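Local coordinates for protein A putative transcriptional regulator (Rhodococcus sp., PDB 2HKU) that probably acts as a TetR-family transcriptional regulator, binding DNA at cis-regulatory sites through an N-terminal helix-turn-helix domain, at residues 65-76 and 127-138; 87-95 and 202-210. One frame throughout, in Å; residues are numbered along the deposited sequence.

Contact 1 of 2, residues 65-76 and 127-138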
loop_
_atom_site.group_PDB
_atom_site.type_symbol
_atom_site.label_atom_id
_atom_site.label_comp_id
_atom_site.label_asym_id
_atom_site.label_seq_id
_atom_site.Cartn_x
_atom_site.Cartn_y
_atom_site.Cartn_z
ATOM N N ARG A 65 1.254 -3.518 20.859
ATOM C CA ARG A 65 1.293 -2.129 21.089
ATOM C C ARG A 65 2.705 -1.506 20.934
ATOM O O ARG A 65 2.828 -0.440 20.338
ATOM C CB ARG A 65 0.769 -1.786 22.459
ATOM C CG ARG A 65 0.914 -0.310 22.703
ATOM C CD ARG A 65 -0.033 0.065 23.824
ATOM N NE ARG A 65 -1.147 0.900 23.383
ATOM C CZ ARG A 65 -1.109 2.230 23.326
ATOM N NH1 ARG A 65 -2.186 2.891 22.934
ATOM N NH2 ARG A 65 -0.001 2.892 23.662
ATOM N N LEU A 66 3.733 -2.148 21.478
ATOM C CA LEU A 66 5.132 -1.756 21.090
ATOM C C LEU A 66 5.357 -1.680 19.553
ATOM O O LEU A 66 5.876 -0.692 19.079
ATOM C CB LEU A 66 6.193 -2.643 21.743
ATOM C CG LEU A 66 7.716 -2.358 21.541
ATOM C CD1 LEU A 66 8.137 -0.967 21.894
ATOM C CD2 LEU A 66 8.540 -3.366 22.309
ATOM N N PHE A 67 4.911 -2.710 18.803
ATOM C CA PHE A 67 5.084 -2.774 17.383
ATOM C C PHE A 67 4.372 -1.594 16.709
ATOM O O PHE A 67 4.974 -0.911 15.883
ATOM C CB PHE A 67 4.449 -4.059 16.791
ATOM C CG PHE A 67 4.704 -4.194 15.309
ATOM C CD1 PHE A 67 5.992 -4.538 14.860
ATOM C CD2 PHE A 67 3.764 -3.862 14.416
ATOM C CE1 PHE A 67 6.283 -4.649 13.529
ATOM C CE2 PHE A 67 3.995 -4.007 13.056
ATOM C CZ PHE A 67 5.224 -4.381 12.594
ATOM N N VAL A 68 3.075 -1.383 17.024
ATOM C CA VAL A 68 2.405 -0.272 16.385
ATOM C C VAL A 68 3.058 1.092 16.773
ATOM O O VAL A 68 3.208 1.984 15.915
ATOM C CB VAL A 68 0.811 -0.311 16.650
ATOM C CG1 VAL A 68 0.154 0.938 16.083
ATOM C CG2 VAL A 68 0.242 -1.570 16.061
ATOM N N GLU A 69 3.416 1.295 18.047
ATOM C CA GLU A 69 4.002 2.588 18.372
ATOM C C GLU A 69 5.308 2.781 17.601
ATOM O O GLU A 69 5.547 3.850 17.039
ATOM C CB GLU A 69 4.311 2.726 19.854
ATOM C CG GLU A 69 3.092 3.026 20.646
ATOM C CD GLU A 69 3.428 3.337 22.064
ATOM O OE1 GLU A 69 4.574 3.762 22.378
ATOM O OE2 GLU A 69 2.529 3.138 22.844
ATOM N N VAL A 70 6.149 1.746 17.584
ATOM C CA VAL A 70 7.412 1.784 16.818
ATOM C C VAL A 70 7.168 2.127 15.343
ATOM O O VAL A 70 7.953 2.933 14.713
ATOM C CB VAL A 70 8.174 0.407 16.976
ATOM C CG1 VAL A 70 9.208 0.183 15.908
ATOM C CG2 VAL A 70 8.767 0.256 18.399
ATOM N N ALA A 71 6.101 1.506 14.764
ATOM C CA ALA A 71 5.810 1.651 13.350
ATOM C C ALA A 71 5.353 3.073 13.022
ATOM O O ALA A 71 5.809 3.678 12.079
ATOM C CB ALA A 71 4.740 0.599 12.893
ATOM N N CYS A 72 4.444 3.595 13.832
ATOM C CA CYS A 72 4.043 4.967 13.765
ATOM C C CYS A 72 5.218 5.993 13.900
ATOM O O CYS A 72 5.302 6.880 13.103
ATOM C CB CYS A 72 2.996 5.223 14.832
ATOM S SG CYS A 72 1.400 4.291 14.340
ATOM N N ALA A 73 6.006 5.934 14.953
ATOM C CA ALA A 73 7.249 6.794 15.115
ATOM C C ALA A 73 8.198 6.685 13.950
ATOM O O ALA A 73 8.633 7.694 13.396
ATOM C CB ALA A 73 7.930 6.497 16.401
ATOM N N ALA A 74 8.439 5.464 13.468
ATOM C CA ALA A 74 9.257 5.266 12.245
ATOM C C ALA A 74 8.782 5.981 11.028
ATOM O O ALA A 74 9.531 6.673 10.362
ATOM C CB ALA A 74 9.471 3.728 11.943
ATOM N N VAL A 75 7.517 5.830 10.655
ATOM C CA VAL A 75 7.042 6.547 9.509
ATOM C C VAL A 75 6.945 8.089 9.682
ATOM O O VAL A 75 7.109 8.836 8.711
ATOM C CB VAL A 75 5.612 5.971 8.948
ATOM C CG1 VAL A 75 4.397 6.459 9.847
ATOM C CG2 VAL A 75 5.430 6.430 7.553
ATOM N N LEU A 76 6.588 8.566 10.861
ATOM C CA LEU A 76 6.619 9.999 11.159
ATOM C C LEU A 76 8.029 10.579 11.026
ATOM O O LEU A 76 8.234 11.655 10.460
ATOM C CB LEU A 76 6.123 10.214 12.608
ATOM C CG LEU A 76 4.580 10.017 12.661
ATOM C CD1 LEU A 76 4.061 10.185 14.060
ATOM C CD2 LEU A 76 3.996 11.035 11.833
ATOM N N LEU A 127 -5.589 1.145 18.974
ATOM C CA LEU A 127 -4.335 0.651 18.479
ATOM C C LEU A 127 -4.618 1.260 17.066
ATOM O O LEU A 127 -3.766 1.871 16.481
ATOM C CB LEU A 127 -4.177 -0.866 18.471
ATOM C CG LEU A 127 -2.756 -1.371 18.767
ATOM C CD1 LEU A 127 -2.195 -0.847 20.095
ATOM C CD2 LEU A 127 -2.682 -2.890 18.722
ATOM N N ARG A 128 -5.866 1.091 16.592
ATOM C CA ARG A 128 -6.449 1.849 15.505
ATOM C C ARG A 128 -6.305 3.403 15.672
ATOM O O ARG A 128 -6.051 4.091 14.711
ATOM C CB ARG A 128 -7.913 1.459 15.343
ATOM C CG ARG A 128 -8.544 1.886 14.073
ATOM C CD ARG A 128 -9.939 2.469 14.321
ATOM N NE ARG A 128 -10.727 2.512 13.085
ATOM C CZ ARG A 128 -11.232 3.616 12.509
ATOM N NH1 ARG A 128 -11.066 4.827 13.060
ATOM N NH2 ARG A 128 -11.936 3.499 11.376
ATOM N N ASP A 129 -6.444 3.921 16.898
ATOM C CA ASP A 129 -6.266 5.353 17.176
ATOM C C ASP A 129 -4.841 5.876 16.939
ATOM O O ASP A 129 -4.635 7.006 16.477
ATOM C CB ASP A 129 -6.733 5.652 18.586
ATOM C CG ASP A 129 -8.259 5.450 18.769
ATOM O OD1 ASP A 129 -9.041 5.249 17.790
ATOM O OD2 ASP A 129 -8.657 5.452 19.936
ATOM N N LEU A 130 -3.854 5.049 17.250
ATOM C CA LEU A 130 -2.435 5.371 16.964
ATOM C C LEU A 130 -2.249 5.477 15.443
ATOM O O LEU A 130 -1.592 6.414 14.961
ATOM C CB LEU A 130 -1.540 4.221 17.424
ATOM C CG LEU A 130 -0.625 4.203 18.665
ATOM C CD1 LEU A 130 -1.020 5.156 19.706
ATOM C CD2 LEU A 130 -0.387 2.787 19.251
ATOM N N ILE A 131 -2.821 4.497 14.714
ATOM C CA ILE A 131 -2.741 4.415 13.275
ATOM C C ILE A 131 -3.406 5.635 12.668
ATOM O O ILE A 131 -2.825 6.281 11.777
ATOM C CB ILE A 131 -3.435 3.109 12.643
ATOM C CG1 ILE A 131 -2.645 1.798 12.920
ATOM C CG2 ILE A 131 -3.528 3.237 11.119
ATOM C CD1 ILE A 131 -1.226 1.781 12.461
ATOM N N THR A 132 -4.670 5.902 13.063
ATOM C CA THR A 132 -5.396 7.007 12.482
ATOM C C THR A 132 -4.778 8.350 12.846
ATOM O O THR A 132 -4.754 9.272 12.019
ATOM C CB THR A 132 -6.960 6.942 12.693
ATOM O OG1 THR A 132 -7.249 6.939 14.061
ATOM C CG2 THR A 132 -7.444 5.710 12.227
ATOM N N ASP A 133 -4.306 8.512 14.070
ATOM C CA ASP A 133 -3.679 9.742 14.352
ATOM C C ASP A 133 -2.467 9.953 13.453
ATOM O O ASP A 133 -2.240 11.051 13.052
ATOM C CB ASP A 133 -3.215 9.867 15.807
ATOM C CG ASP A 133 -4.379 10.310 16.789
ATOM O OD1 ASP A 133 -5.487 10.685 16.321
ATOM O OD2 ASP A 133 -4.131 10.252 18.002
ATOM N N THR A 134 -1.671 8.900 13.264
ATOM C CA THR A 134 -0.403 8.885 12.472
ATOM C C THR A 134 -0.700 9.232 11.030
ATOM O O THR A 134 -0.090 10.090 10.471
ATOM C CB THR A 134 0.402 7.530 12.640
ATOM O OG1 THR A 134 0.708 7.339 14.039
ATOM C CG2 THR A 134 1.774 7.506 11.804
ATOM N N LEU A 135 -1.749 8.642 10.476
ATOM C CA LEU A 135 -2.209 8.946 9.143
ATOM C C LEU A 135 -2.655 10.361 8.965
ATOM O O LEU A 135 -2.321 10.959 7.975
ATOM C CB LEU A 135 -3.416 8.050 8.669
ATOM C CG LEU A 135 -3.168 6.663 8.135
ATOM C CD1 LEU A 135 -4.558 5.907 7.702
ATOM C CD2 LEU A 135 -2.172 6.738 6.957
ATOM N N ARG A 136 -3.486 10.897 9.874
ATOM C CA ARG A 136 -3.893 12.296 9.738
ATOM C C ARG A 136 -2.688 13.214 9.765
ATOM O O ARG A 136 -2.676 14.222 9.064
ATOM C CB ARG A 136 -4.726 12.685 10.956
ATOM C CG ARG A 136 -6.167 12.194 10.790
ATOM C CD ARG A 136 -7.077 12.450 12.114
ATOM N NE ARG A 136 -8.493 12.097 11.798
ATOM C CZ ARG A 136 -9.344 12.754 11.016
ATOM N NH1 ARG A 136 -8.986 13.858 10.360
ATOM N NH2 ARG A 136 -10.618 12.303 10.876
ATOM N N THR A 137 -1.726 12.910 10.627
ATOM C CA THR A 137 -0.481 13.774 10.771
ATOM C C THR A 137 0.360 13.717 9.499
ATOM O O THR A 137 0.923 14.753 9.094
ATOM C CB THR A 137 0.393 13.314 11.957
ATOM O OG1 THR A 137 -0.340 13.415 13.201
ATOM C CG2 THR A 137 1.755 14.170 12.118
ATOM N N LEU A 138 0.553 12.496 8.914
ATOM C CA LEU A 138 1.271 12.372 7.621
ATOM C C LEU A 138 0.543 13.219 6.587
ATOM O O LEU A 138 1.169 13.978 5.835
ATOM C CB LEU A 138 1.325 10.914 7.127
ATOM C CG LEU A 138 2.129 9.895 7.908
ATOM C CD1 LEU A 138 2.105 8.428 7.434
ATOM C CD2 LEU A 138 3.670 10.428 7.889
#
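L130 is a knob set into a hole formed by R65, V68, E69 and C72, and it loses more surface to the contact than any other residue. Its CD2 lies 3.7 Å from V68 CG1 and 3.8 Å from E69 CG, and the same methyl rests over one face of the R65 guanidinium, offset toward the rim. That guanidinium is held by E69 of its own helix, R65 NH2 standing 2.7 Å from E69 OE2; E69 OE1 in turn meets R22 of helix 21-36, so the charged groups are paired beside an apolar seam. L127 packs next to the knob, its CD1 against R65 CA and its CG 4.0 Å from V68 CG2.

The two segments run almost parallel, their axes at 2° to each other and 9.9 Å apart at closest approach. The contact joins helix 63-87, which follows the predicted helix-turn-helix, to helix 125-152 in the C-terminal part of the TetR fold, which in relatives usually carries ligand binding and dimerisation; helix 108-120 covers V68 and V75 from another side.

Further along, T134 lies against C72, V75 and L76. With OG1 beside the backbone N (chi1 -59°), the hydroxyl turns back to its own helix and donates to L130 O at 2.6 Å, reaching it from the face opposite T134 N. C72 SG is 3.1 Å from T134 OG1. The threonine methyl CG2 is thereby turned to the other helix, tight against V75 CG1 at 3.4 Å, and it also meets L76 CG. L76 CD2 then touches T137 CG2 and L138 CD2.

Contact 2 of 2, residues 87-95 and 202-210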
loop_
_atom_site.group_PDB
_atom_site.type_symbol
_atom_site.label_atom_id
_atom_site.label_comp_id
_atom_site.label_asym_id
_atom_site.label_seq_id
_atom_site.Cartn_x
_atom_site.Cartn_y
_atom_site.Cartn_z
ATOM N N ALA A 87 13.968 20.337 2.070
ATOM C CA ALA A 87 14.159 21.805 2.348
ATOM C C ALA A 87 15.618 22.295 2.002
ATOM O O ALA A 87 15.829 23.484 1.798
ATOM C CB ALA A 87 13.786 22.168 3.809
ATOM N N THR A 88 16.549 21.368 1.928
ATOM C CA THR A 88 17.898 21.678 1.600
ATOM C C THR A 88 18.303 21.516 0.181
ATOM O O THR A 88 19.437 21.221 -0.054
ATOM C CB THR A 88 18.883 20.857 2.364
ATOM O OG1 THR A 88 19.206 19.684 1.638
ATOM C CG2 THR A 88 18.398 20.527 3.706
ATOM N N ALA A 89 17.439 21.814 -0.763
ATOM C CA ALA A 89 17.590 23.051 -1.488
ATOM C C ALA A 89 16.472 23.233 -2.444
ATOM O O ALA A 89 15.861 22.249 -2.856
ATOM C CB ALA A 89 18.841 23.039 -2.227
ATOM N N GLU A 90 16.236 24.491 -2.843
ATOM C CA GLU A 90 16.094 24.777 -4.265
ATOM C C GLU A 90 17.002 23.881 -5.102
ATOM O O GLU A 90 18.185 23.726 -4.801
ATOM C CB GLU A 90 16.403 26.248 -4.549
ATOM C CG GLU A 90 15.416 27.221 -3.922
ATOM C CD GLU A 90 14.405 27.749 -4.921
ATOM O OE1 GLU A 90 13.251 28.008 -4.519
ATOM O OE2 GLU A 90 14.763 27.904 -6.108
ATOM N N THR A 91 16.439 23.293 -6.153
ATOM C CA THR A 91 15.233 23.827 -6.774
ATOM C C THR A 91 14.001 23.031 -6.359
ATOM O O THR A 91 14.102 22.046 -5.627
ATOM C CB THR A 91 15.342 23.824 -8.310
ATOM O OG1 THR A 91 14.655 22.682 -8.838
ATOM C CG2 THR A 91 16.799 23.777 -8.741
ATOM N N VAL A 92 12.836 23.466 -6.831
ATOM C CA VAL A 92 11.599 22.759 -6.572
ATOM C C VAL A 92 11.542 21.308 -7.153
ATOM O O VAL A 92 11.164 20.331 -6.427
ATOM C CB VAL A 92 10.394 23.590 -6.991
ATOM C CG1 VAL A 92 9.166 22.724 -7.189
ATOM C CG2 VAL A 92 10.090 24.579 -5.918
ATOM N N GLY A 93 11.944 21.153 -8.417
ATOM C CA GLY A 93 12.013 19.841 -9.037
ATOM C C GLY A 93 12.874 19.020 -8.137
ATOM O O GLY A 93 12.615 17.850 -7.887
ATOM N N ASP A 94 13.887 19.665 -7.586
ATOM C CA ASP A 94 14.876 18.995 -6.769
ATOM C C ASP A 94 14.402 18.716 -5.321
ATOM O O ASP A 94 14.915 17.836 -4.643
ATOM C CB ASP A 94 16.034 19.922 -6.654
ATOM C CG ASP A 94 17.316 19.227 -6.770
ATOM O OD1 ASP A 94 17.609 18.504 -5.804
ATOM O OD2 ASP A 94 18.020 19.405 -7.827
ATOM N N TYR A 95 13.498 19.549 -4.852
ATOM C CA TYR A 95 12.890 19.388 -3.532
ATOM C C TYR A 95 12.032 18.118 -3.576
ATOM O O TYR A 95 12.147 17.273 -2.694
ATOM C CB TYR A 95 12.029 20.602 -3.285
ATOM C CG TYR A 95 11.112 20.578 -2.093
ATOM C CD1 TYR A 95 11.444 21.258 -0.914
ATOM C CD2 TYR A 95 9.867 19.934 -2.166
ATOM C CE1 TYR A 95 10.592 21.259 0.158
ATOM C CE2 TYR A 95 9.022 19.908 -1.110
ATOM C CZ TYR A 95 9.355 20.580 0.051
ATOM O OH TYR A 95 8.466 20.573 1.100
ATOM N N GLN A 202 2.618 15.771 -12.064
ATOM C CA GLN A 202 2.747 16.446 -13.384
ATOM C C GLN A 202 3.098 17.955 -13.168
ATOM O O GLN A 202 2.259 18.813 -13.328
ATOM C CB GLN A 202 1.449 16.243 -14.161
ATOM C CG GLN A 202 1.623 16.123 -15.668
ATOM C CD GLN A 202 2.601 14.984 -16.066
ATOM O OE1 GLN A 202 3.762 15.258 -16.411
ATOM N NE2 GLN A 202 2.138 13.710 -15.993
ATOM N N ILE A 203 4.304 18.215 -12.695
ATOM C CA ILE A 203 4.742 19.521 -12.236
ATOM C C ILE A 203 5.366 20.162 -13.483
ATOM O O ILE A 203 6.364 19.615 -13.986
ATOM C CB ILE A 203 5.899 19.406 -11.210
ATOM C CG1 ILE A 203 5.504 18.605 -9.975
ATOM C CG2 ILE A 203 6.408 20.836 -10.786
ATOM C CD1 ILE A 203 6.639 18.441 -8.991
ATOM N N PRO A 204 4.785 21.298 -13.963
ATOM C CA PRO A 204 5.371 22.068 -15.087
ATOM C C PRO A 204 6.846 22.340 -14.955
ATOM O O PRO A 204 7.367 22.613 -13.845
ATOM C CB PRO A 204 4.548 23.350 -15.106
ATOM C CG PRO A 204 3.146 22.934 -14.603
ATOM C CD PRO A 204 3.498 21.890 -13.500
ATOM N N GLU A 205 7.545 22.268 -16.097
ATOM C CA GLU A 205 8.995 22.426 -16.087
ATOM C C GLU A 205 9.438 23.747 -15.411
ATOM O O GLU A 205 10.453 23.777 -14.730
ATOM C CB GLU A 205 9.592 22.288 -17.498
ATOM C CG GLU A 205 11.011 21.786 -17.473
ATOM C CD GLU A 205 11.725 21.883 -18.826
ATOM O OE1 GLU A 205 11.029 21.790 -19.879
ATOM O OE2 GLU A 205 12.988 22.067 -18.828
ATOM N N THR A 206 8.651 24.797 -15.589
ATOM C CA THR A 206 8.972 26.162 -15.101
ATOM C C THR A 206 8.921 26.237 -13.552
ATOM O O THR A 206 9.893 26.698 -12.880
ATOM C CB THR A 206 8.112 27.251 -15.822
ATOM O OG1 THR A 206 6.710 26.963 -15.713
ATOM C CG2 THR A 206 8.481 27.319 -17.340
ATOM N N VAL A 207 7.819 25.692 -13.009
ATOM C CA VAL A 207 7.713 25.338 -11.573
ATOM C C VAL A 207 8.876 24.490 -11.068
ATOM O O VAL A 207 9.446 24.820 -10.055
ATOM C CB VAL A 207 6.386 24.649 -11.278
ATOM C CG1 VAL A 207 6.226 24.405 -9.745
ATOM C CG2 VAL A 207 5.222 25.454 -11.871
ATOM N N ARG A 208 9.277 23.432 -11.792
ATOM C CA ARG A 208 10.372 22.562 -11.335
ATOM C C ARG A 208 11.685 23.281 -11.241
ATOM O O ARG A 208 12.568 22.907 -10.466
ATOM C CB ARG A 208 10.548 21.308 -12.215
ATOM C CG ARG A 208 9.333 20.383 -12.312
ATOM C CD ARG A 208 9.705 18.922 -12.744
ATOM N NE ARG A 208 10.305 18.818 -14.087
ATOM C CZ ARG A 208 9.638 18.774 -15.248
ATOM N NH1 ARG A 208 8.307 18.807 -15.308
ATOM N NH2 ARG A 208 10.324 18.686 -16.378
ATOM N N ASN A 209 11.867 24.274 -12.099
ATOM C CA ASN A 209 13.174 24.988 -12.189
ATOM C C ASN A 209 13.335 26.111 -11.183
ATOM O O ASN A 209 14.466 26.500 -10.860
ATOM C CB ASN A 209 13.391 25.552 -13.595
ATOM C CG ASN A 209 13.458 24.473 -14.624
ATOM O OD1 ASN A 209 14.133 23.452 -14.410
ATOM N ND2 ASN A 209 12.736 24.664 -15.744
ATOM N N THR A 210 12.223 26.646 -10.710
ATOM C CA THR A 210 12.251 27.525 -9.527
ATOM C C THR A 210 13.101 27.061 -8.306
ATOM O O THR A 210 12.970 25.947 -7.728
ATOM C CB THR A 210 10.859 27.869 -9.147
ATOM O OG1 THR A 210 10.106 28.014 -10.365
ATOM C CG2 THR A 210 10.833 29.153 -8.286
#
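A helix N-terminus meets a helix C-terminus here: the first turn of helix 92-104, with T91 at its N-cap, receives carbonyls from the end of the short helix 205-209, where the modelled chain stops. R208 O takes two donors. T91 OG1 gives it a hydrogen bond of 2.7 Å, nearly along the C=O axis, and G93 N approaches in the carbonyl plane, on a lone pair, 2.8 Å away. T210 O takes the amide of V92, V92 N lying 2.6 Å from it with a fairly straight N-H (158°). A weak capping bond from D94 N to T91 OG1, at 3.4 Å, is less certain, because D94 N is poorly placed. Replacing T91 by a valine would probably cost R208 O its hydroxyl donor, leaving G93 N to hold it across the contact, and might also remove the tentative side-chain cap.

G93, having no side chain, lets its CA come within 3.8 Å of R208 CB. Beyond CB the R208 chain turns off and bends at chi3 (-63°), and one face of the guanidinium lies against E205 CA. V92 CB packs against V207 O at 3.4 Å, while the apolar contact is made by V92 CG1, 4.2 Å from V207 CG1; both valines also rest on T153 in the loop after helix 125-152. Helix-start N-H groups and helix-end carbonyls thus meet, and each end probably satisfies polar atoms that the other leaves without partners inside its own helix.

Both contacts involve helices that follow one another in the chain, 63-87 and 92-104, but they lie on opposite sides of the chain's centre, about 30 Å apart between centres. Contact 1 is more buried and nearer the centre than contact 2, with a partly exposed rim, 617 Å² covered and no hydrogen bond across it: side chains interlock along two parallel helices. Contact 2, about half that area, lies toward the periphery and is held chiefly by bonds to backbone carbonyls at helix ends. Helix 125-152 serves both places, supplying one partner of contact 1 and, nearer its C-terminus, packing on Y95 and I203 beside contact 2.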